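Long-range contacts in mandelate racemase/muconate lactonizing enzyme family protein (Sorangium cellulosum, PDB 3S5S), which belongs to the enolase superfamily, whose members pair an N-terminal capping domain with a modified TIM-barrel domain: residues T132-T136 with G343-E349; G195-A201 with Q223-R227; T307-C311 with L348-R352. All blocks are in the same frame, centred on the assembly; numbering follows the deposited sequence.

Contact 1: T132-T136 with G343-E349; sequences TALTT and GPALSLE
L134 and L346 form an antiparallel hydrogen-bonded pair, joined in both directions: L134 N to L346 O at 2.8 Å, and L346 N back to L134 O over the same length. The two strands run at 161° to each other, and the pairing goes on to either side of this central pair. At one end T136 N gives a short, nearly straight bond to P344 O, 2.6 Å long; at the other L348 N meets T132 O at 2.7 Å, more bent at hydrogen (140°) although it comes in almost head-on to the carbonyl. Side chains add smaller contacts. T136 CG2 lies 3.3 Å from P344 O, and CB of the proline ring is 3.5 Å from T136 O. Where the strands part, T132 crosses E349 at about a right angle, its OG1 3.6 Å from E349 CG. A chi1 of -169° turns T136 OG1 away from the backbone N, toward L324 N, with which it hydrogen-bonds. In the modified barrel of this enolase-type domain, strand 133-140 ends the run of parallel strands, and 345-347 adds to it antiparallel. L134 and L348 rest on A310 and A314 of helix 303-316, W124 of helix 123-126 touches T132 and L348, and strand 340-342 continues the sheet beyond 345-347.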
loop_
_atom_site.group_PDB
_atom_site.type_symbol
_atom_site.label_atom_id
_atom_site.label_comp_id
_atom_site.label_asym_id
_atom_site.label_seq_id
_atom_site.Cartn_x
_atom_site.Cartn_y
_atom_site.Cartn_z
ATOM N N THR A 132 5.439 12.701 13.179
ATOM C CA THR A 132 6.809 12.362 13.532
ATOM C C THR A 132 6.948 11.962 15.010
ATOM O O THR A 132 8.069 11.773 15.478
ATOM C CB THR A 132 7.819 13.528 13.247
ATOM O OG1 THR A 132 7.292 14.769 13.753
ATOM C CG2 THR A 132 8.138 13.641 11.737
ATOM N N ALA A 133 5.831 11.839 15.731
ATOM C CA ALA A 133 5.850 11.505 17.144
ATOM C C ALA A 133 4.997 10.280 17.416
ATOM O O ALA A 133 3.881 10.148 16.852
ATOM C CB ALA A 133 5.325 12.681 17.933
ATOM N N LEU A 134 5.477 9.376 18.280
ATOM C CA LEU A 134 4.590 8.263 18.752
ATOM C C LEU A 134 4.702 8.108 20.232
ATOM O O LEU A 134 5.656 8.584 20.810
ATOM C CB LEU A 134 4.863 6.921 18.067
ATOM C CG LEU A 134 4.792 6.795 16.538
ATOM C CD1 LEU A 134 5.376 5.470 16.106
ATOM C CD2 LEU A 134 3.353 6.957 15.961
ATOM N N THR A 135 3.694 7.500 20.847
ATOM C CA THR A 135 3.701 7.191 22.272
ATOM C C THR A 135 3.636 5.681 22.431
ATOM O O THR A 135 2.673 5.054 21.974
ATOM C CB THR A 135 2.537 7.869 22.953
ATOM O OG1 THR A 135 2.771 9.268 22.890
ATOM C CG2 THR A 135 2.408 7.491 24.425
ATOM N N THR A 136 4.665 5.106 23.059
ATOM C CA THR A 136 4.753 3.630 23.210
ATOM C C THR A 136 4.209 3.094 24.520
ATOM O O THR A 136 4.317 3.744 25.539
ATOM C CB THR A 136 6.219 3.075 22.912
ATOM O OG1 THR A 136 6.196 1.640 22.822
ATOM C CG2 THR A 136 7.270 3.598 23.898
ATOM N N GLY A 343 10.960 8.419 27.694
ATOM C CA GLY A 343 9.990 7.540 28.359
ATOM C C GLY A 343 9.194 6.865 27.250
ATOM O O GLY A 343 9.782 6.248 26.392
ATOM N N PRO A 344 7.860 7.046 27.245
ATOM C CA PRO A 344 6.944 6.531 26.219
ATOM C C PRO A 344 6.987 7.278 24.886
ATOM O O PRO A 344 6.489 6.778 23.888
ATOM C CB PRO A 344 5.558 6.691 26.852
ATOM C CG PRO A 344 5.708 7.651 27.979
ATOM C CD PRO A 344 7.168 7.726 28.364
ATOM N N ALA A 345 7.587 8.459 24.870
ATOM C CA ALA A 345 7.530 9.351 23.726
ATOM C C ALA A 345 8.697 9.006 22.757
ATOM O O ALA A 345 9.867 8.884 23.175
ATOM C CB ALA A 345 7.604 10.813 24.220
ATOM N N LEU A 346 8.354 8.824 21.488
ATOM C CA LEU A 346 9.301 8.544 20.432
ATOM C C LEU A 346 9.185 9.691 19.477
ATOM O O LEU A 346 8.075 10.056 19.070
ATOM C CB LEU A 346 8.913 7.264 19.708
ATOM C CG LEU A 346 8.817 6.058 20.642
ATOM C CD1 LEU A 346 8.418 4.768 19.882
ATOM C CD2 LEU A 346 10.144 5.873 21.416
ATOM N N SER A 347 10.305 10.314 19.163
ATOM C CA SER A 347 10.260 11.442 18.244
ATOM C C SER A 347 11.130 11.136 17.026
ATOM O O SER A 347 12.196 10.565 17.192
ATOM C CB SER A 347 10.750 12.703 18.948
ATOM O OG SER A 347 11.318 13.550 17.960
ATOM N N LEU A 348 10.687 11.512 15.827
ATOM C CA LEU A 348 11.421 11.187 14.617
ATOM C C LEU A 348 11.990 12.404 13.873
ATOM O O LEU A 348 12.684 12.256 12.866
ATOM C CB LEU A 348 10.588 10.344 13.663
ATOM C CG LEU A 348 9.879 9.049 14.021
ATOM C CD1 LEU A 348 9.058 8.678 12.813
ATOM C CD2 LEU A 348 10.791 7.883 14.474
ATOM N N GLU A 349 11.745 13.589 14.419
ATOM C CA GLU A 349 12.154 14.867 13.815
ATOM C C GLU A 349 13.639 14.979 13.439
ATOM O O GLU A 349 13.997 15.678 12.439
ATOM C CB GLU A 349 11.742 16.043 14.733
ATOM C CG GLU A 349 10.336 16.631 14.387
ATOM C CD GLU A 349 9.979 17.950 15.143
ATOM O OE1 GLU A 349 10.721 18.350 16.093
ATOM O OE2 GLU A 349 8.932 18.583 14.787
#

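Contact 2: G195-A201 with Q223-R227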
loop_
_atom_site.group_PDB
_atom_site.type_symbol
_atom_site.label_atom_id
_atom_site.label_comp_id
_atom_site.label_asym_id
_atom_site.label_seq_id
_atom_site.Cartn_x
_atom_site.Cartn_y
_atom_site.Cartn_z
ATOM N N GLY A 195 -1.351 -12.742 25.151
ATOM C CA GLY A 195 -1.340 -14.173 25.462
ATOM C C GLY A 195 -0.298 -14.917 24.646
ATOM O O GLY A 195 0.106 -16.024 24.990
ATOM N N ASN A 196 0.141 -14.306 23.550
ATOM C CA ASN A 196 1.008 -14.980 22.571
ATOM C C ASN A 196 0.538 -16.395 22.321
ATOM O O ASN A 196 1.340 -17.311 22.229
ATOM C CB ASN A 196 2.497 -14.937 22.986
ATOM C CG ASN A 196 3.142 -13.555 22.740
ATOM O OD1 ASN A 196 3.524 -12.849 23.690
ATOM N ND2 ASN A 196 3.249 -13.159 21.455
ATOM N N GLY A 197 -0.779 -16.571 22.236
ATOM C CA GLY A 197 -1.350 -17.832 21.805
ATOM C C GLY A 197 -1.229 -18.967 22.800
ATOM O O GLY A 197 -1.606 -20.127 22.499
ATOM N N GLY A 198 -0.727 -18.651 23.990
ATOM C CA GLY A 198 -0.525 -19.663 25.024
ATOM C C GLY A 198 -1.682 -19.785 25.999
ATOM O O GLY A 198 -1.483 -20.156 27.165
ATOM N N LEU A 199 -2.891 -19.462 25.554
ATOM C CA LEU A 199 -4.060 -19.676 26.378
ATOM C C LEU A 199 -5.076 -20.544 25.640
ATOM O O LEU A 199 -4.837 -21.029 24.516
ATOM C CB LEU A 199 -4.699 -18.349 26.793
ATOM C CG LEU A 199 -4.108 -17.393 27.855
ATOM C CD1 LEU A 199 -2.775 -16.760 27.451
ATOM C CD2 LEU A 199 -5.101 -16.267 28.192
ATOM N N THR A 200 -6.182 -20.788 26.338
ATOM C CA THR A 200 -7.421 -21.295 25.780
ATOM C C THR A 200 -8.310 -20.070 25.759
ATOM O O THR A 200 -7.926 -19.015 26.293
ATOM C CB THR A 200 -8.063 -22.387 26.692
ATOM O OG1 THR A 200 -8.128 -21.900 28.037
ATOM C CG2 THR A 200 -7.264 -23.709 26.646
ATOM N N ALA A 201 -9.477 -20.179 25.129
ATOM C CA ALA A 201 -10.445 -19.091 25.152
ATOM C C ALA A 201 -10.958 -18.926 26.574
ATOM O O ALA A 201 -11.001 -17.810 27.096
ATOM C CB ALA A 201 -11.587 -19.364 24.179
ATOM N N GLN A 223 -4.125 -11.611 20.847
ATOM C CA GLN A 223 -3.923 -13.013 20.457
ATOM C C GLN A 223 -3.953 -14.023 21.619
ATOM O O GLN A 223 -2.959 -14.721 21.868
ATOM C CB GLN A 223 -2.585 -13.149 19.723
ATOM C CG GLN A 223 -2.394 -14.514 19.133
ATOM C CD GLN A 223 -3.158 -14.676 17.857
ATOM O OE1 GLN A 223 -3.237 -13.739 17.053
ATOM N NE2 GLN A 223 -3.719 -15.860 17.648
ATOM N N PRO A 224 -5.081 -14.126 22.323
ATOM C CA PRO A 224 -5.038 -14.991 23.496
ATOM C C PRO A 224 -4.898 -16.470 23.162
ATOM O O PRO A 224 -4.310 -17.217 23.942
ATOM C CB PRO A 224 -6.388 -14.750 24.169
ATOM C CG PRO A 224 -7.282 -14.360 23.104
ATOM C CD PRO A 224 -6.452 -13.676 22.018
ATOM N N VAL A 225 -5.471 -16.896 22.040
ATOM C CA VAL A 225 -5.425 -18.287 21.632
ATOM C C VAL A 225 -4.469 -18.505 20.455
ATOM O O VAL A 225 -3.999 -17.549 19.857
ATOM C CB VAL A 225 -6.813 -18.842 21.320
ATOM C CG1 VAL A 225 -7.677 -18.848 22.585
ATOM C CG2 VAL A 225 -7.467 -18.070 20.202
ATOM N N PRO A 226 -4.151 -19.779 20.151
ATOM C CA PRO A 226 -3.183 -20.040 19.082
ATOM C C PRO A 226 -3.716 -19.664 17.704
ATOM O O PRO A 226 -4.936 -19.664 17.478
ATOM C CB PRO A 226 -2.947 -21.561 19.154
ATOM C CG PRO A 226 -3.662 -22.066 20.442
ATOM C CD PRO A 226 -4.673 -21.024 20.790
ATOM N N ARG A 227 -2.769 -19.426 16.787
ATOM C CA ARG A 227 -3.038 -19.087 15.405
ATOM C C ARG A 227 -4.091 -19.947 14.701
ATOM O O ARG A 227 -4.854 -19.415 13.894
ATOM C CB ARG A 227 -1.759 -19.088 14.586
ATOM C CG ARG A 227 -1.994 -18.617 13.182
ATOM C CD ARG A 227 -0.782 -18.695 12.302
ATOM N NE ARG A 227 -1.198 -18.900 10.908
ATOM C CZ ARG A 227 -1.363 -17.930 9.999
ATOM N NH1 ARG A 227 -1.127 -16.658 10.300
ATOM N NH2 ARG A 227 -1.758 -18.239 8.766
#
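G197 N donates to Q223 O, 2.9 Å away, in the shortest hydrogen bond between the two segments. The donor lies nearly in line with the carbonyl, with a C=O...N angle of 173°, though the bond is bent at the hydrogen. This N-H belongs to a type I' turn, G195 to G198, closed by G198 N to G195 O. P224 O lies close to the next part of the loop: L199 N reaches it through a weak bond of 3.1 Å, while L199 CB is just as near. G197 CA adds a CA-H...O contact to V225 O at 3.3 Å. That same carbonyl is gripped from within its own segment by Q223 NE2 at 2.8 Å, since the glutamine chain folds back at chi2 (79°); its OE1 takes the N-H groups of D247 and S249. The two loops follow strands 190-194 and 217-222, neighbours in the parallel barrel, and each leads into the helix after its strand, as in a TIM-type barrel. At the surface, P226 sets its ring against the turn, CG 3.5 Å from G197 O. Deeper, V225 CG1, anti to its carbonyl carbon (chi1 -64°), lies 3.4 Å from A201 N at the start of helix 201-213. M233 of helix 230-239 packs on Q223, P224 and V225, while N196 turns the other way, its ND2 bonded to E248.

Contact 3: T307-C311 with L348-R352; sequences TASAC and LEGIR
T307 and I351 meet tip to tip, T307 CG2 standing 3.5 Å from I351 CD1, where a helix of the enolase-type barrel domain packs against a type I turn. That turn runs from L348 to I351 and is closed by I351 N to L348 O at 2.9 Å; it sends both its first and last side chains to helix 303-316. The two methyls of L348 part over the helix: CD2 sits 3.8 Å from A310 CB and bridges to T307 CG2 one turn back, while CD1 rests on the backbone at C311 CA. The methyl of T307 can face this apolar patch because chi1 (-46°) sets CG2 anti to the backbone N and leaves OG1 to bond back to V303 O. The packing is looser at C311, whose SG is 4.4 Å from I351 CD1; L123 and W124 of helix 123-126 also touch this cysteine. Outermost, the exposed middle of the turn, E349 and G350, and R352 beyond it, lie well away from the helix, and no hydrogen bond spans the two segments. Across the contact the sulfur comes nearest to L348, with C311 SG 4.2 Å from L348 CD1.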
loop_
_atom_site.group_PDB
_atom_site.type_symbol
_atom_site.label_atom_id
_atom_site.label_comp_id
_atom_site.label_asym_id
_atom_site.label_seq_id
_atom_site.Cartn_x
_atom_site.Cartn_y
_atom_site.Cartn_z
ATOM N N THR A 307 13.202 1.848 14.889
ATOM C CA THR A 307 13.021 3.116 14.193
ATOM C C THR A 307 12.364 2.888 12.830
ATOM O O THR A 307 11.489 3.635 12.420
ATOM C CB THR A 307 14.317 3.911 14.008
ATOM O OG1 THR A 307 15.049 3.919 15.239
ATOM C CG2 THR A 307 13.967 5.343 13.649
ATOM N N ALA A 308 12.770 1.862 12.120
ATOM C CA ALA A 308 12.076 1.556 10.869
ATOM C C ALA A 308 10.557 1.440 11.089
ATOM O O ALA A 308 9.786 2.005 10.338
ATOM C CB ALA A 308 12.635 0.263 10.240
ATOM N N SER A 309 10.141 0.686 12.097
ATOM C CA SER A 309 8.731 0.581 12.485
ATOM C C SER A 309 8.074 1.892 12.874
ATOM O O SER A 309 6.927 2.125 12.528
ATOM C CB SER A 309 8.580 -0.376 13.649
ATOM O OG SER A 309 8.818 -1.714 13.194
ATOM N N ALA A 310 8.782 2.763 13.595
ATOM C CA ALA A 310 8.163 4.004 14.025
ATOM C C ALA A 310 7.959 4.886 12.791
ATOM O O ALA A 310 6.899 5.478 12.638
ATOM C CB ALA A 310 8.961 4.663 15.087
ATOM N N CYS A 311 8.922 4.897 11.865
ATOM C CA CYS A 311 8.810 5.654 10.608
ATOM C C CYS A 311 7.595 5.172 9.849
ATOM O O CYS A 311 6.850 5.977 9.291
ATOM C CB CYS A 311 10.034 5.434 9.732
ATOM S SG CYS A 311 11.501 6.288 10.287
ATOM N N LEU A 348 10.687 11.512 15.827
ATOM C CA LEU A 348 11.421 11.187 14.617
ATOM C C LEU A 348 11.990 12.404 13.873
ATOM O O LEU A 348 12.684 12.256 12.866
ATOM C CB LEU A 348 10.588 10.344 13.663
ATOM C CG LEU A 348 9.879 9.049 14.021
ATOM C CD1 LEU A 348 9.058 8.678 12.813
ATOM C CD2 LEU A 348 10.791 7.883 14.474
ATOM N N GLU A 349 11.745 13.589 14.419
ATOM C CA GLU A 349 12.154 14.867 13.815
ATOM C C GLU A 349 13.639 14.979 13.439
ATOM O O GLU A 349 13.997 15.678 12.439
ATOM C CB GLU A 349 11.742 16.043 14.733
ATOM C CG GLU A 349 10.336 16.631 14.387
ATOM C CD GLU A 349 9.979 17.950 15.143
ATOM O OE1 GLU A 349 10.721 18.350 16.093
ATOM O OE2 GLU A 349 8.932 18.583 14.787
ATOM N N GLY A 350 14.501 14.306 14.197
ATOM C CA GLY A 350 15.926 14.377 13.918
ATOM C C GLY A 350 16.394 13.423 12.815
ATOM O O GLY A 350 17.570 13.326 12.556
ATOM N N ILE A 351 15.469 12.687 12.203
ATOM C CA ILE A 351 15.796 11.762 11.145
ATOM C C ILE A 351 15.595 12.516 9.858
ATOM O O ILE A 351 14.486 13.017 9.563
ATOM C CB ILE A 351 14.903 10.531 11.197
ATOM C CG1 ILE A 351 15.222 9.757 12.470
ATOM C CG2 ILE A 351 15.087 9.665 9.918
ATOM C CD1 ILE A 351 14.198 8.710 12.806
ATOM N N ARG A 352 16.682 12.647 9.123
ATOM C CA ARG A 352 16.727 13.524 7.974
ATOM C C ARG A 352 16.818 12.731 6.653
ATOM O O ARG A 352 16.549 13.277 5.603
ATOM C CB ARG A 352 17.958 14.436 8.090
ATOM C CG ARG A 352 17.976 15.405 9.316
ATOM C CD ARG A 352 18.684 16.763 8.959
ATOM N NE ARG A 352 20.053 16.578 8.426
ATOM C CZ ARG A 352 20.529 17.095 7.278
ATOM N NH1 ARG A 352 21.796 16.855 6.913
ATOM N NH2 ARG A 352 19.766 17.868 6.490
#

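Overall arrangement
Contacts 1 and 3 adjoin on one side of the chain, their centres 9 Å apart, and share L348 and E349: the segment that pairs with T132-T136 runs straight on into the turn packed on helix 303-316. A direct touch, L134 CD1 to A310 CA at 3.8 Å, joins them as well. Their chemistry differs: contact 1, partly buried, rests on strand-to-strand backbone bonds, whereas contact 3, whose touching residues are all buried, is apolar packing. Contact 2, also partly buried, lies about 30 Å from contact 1 and 32 Å from contact 3, measured between centres. It joins loops following neighbouring parallel strands by irregular backbone bonding.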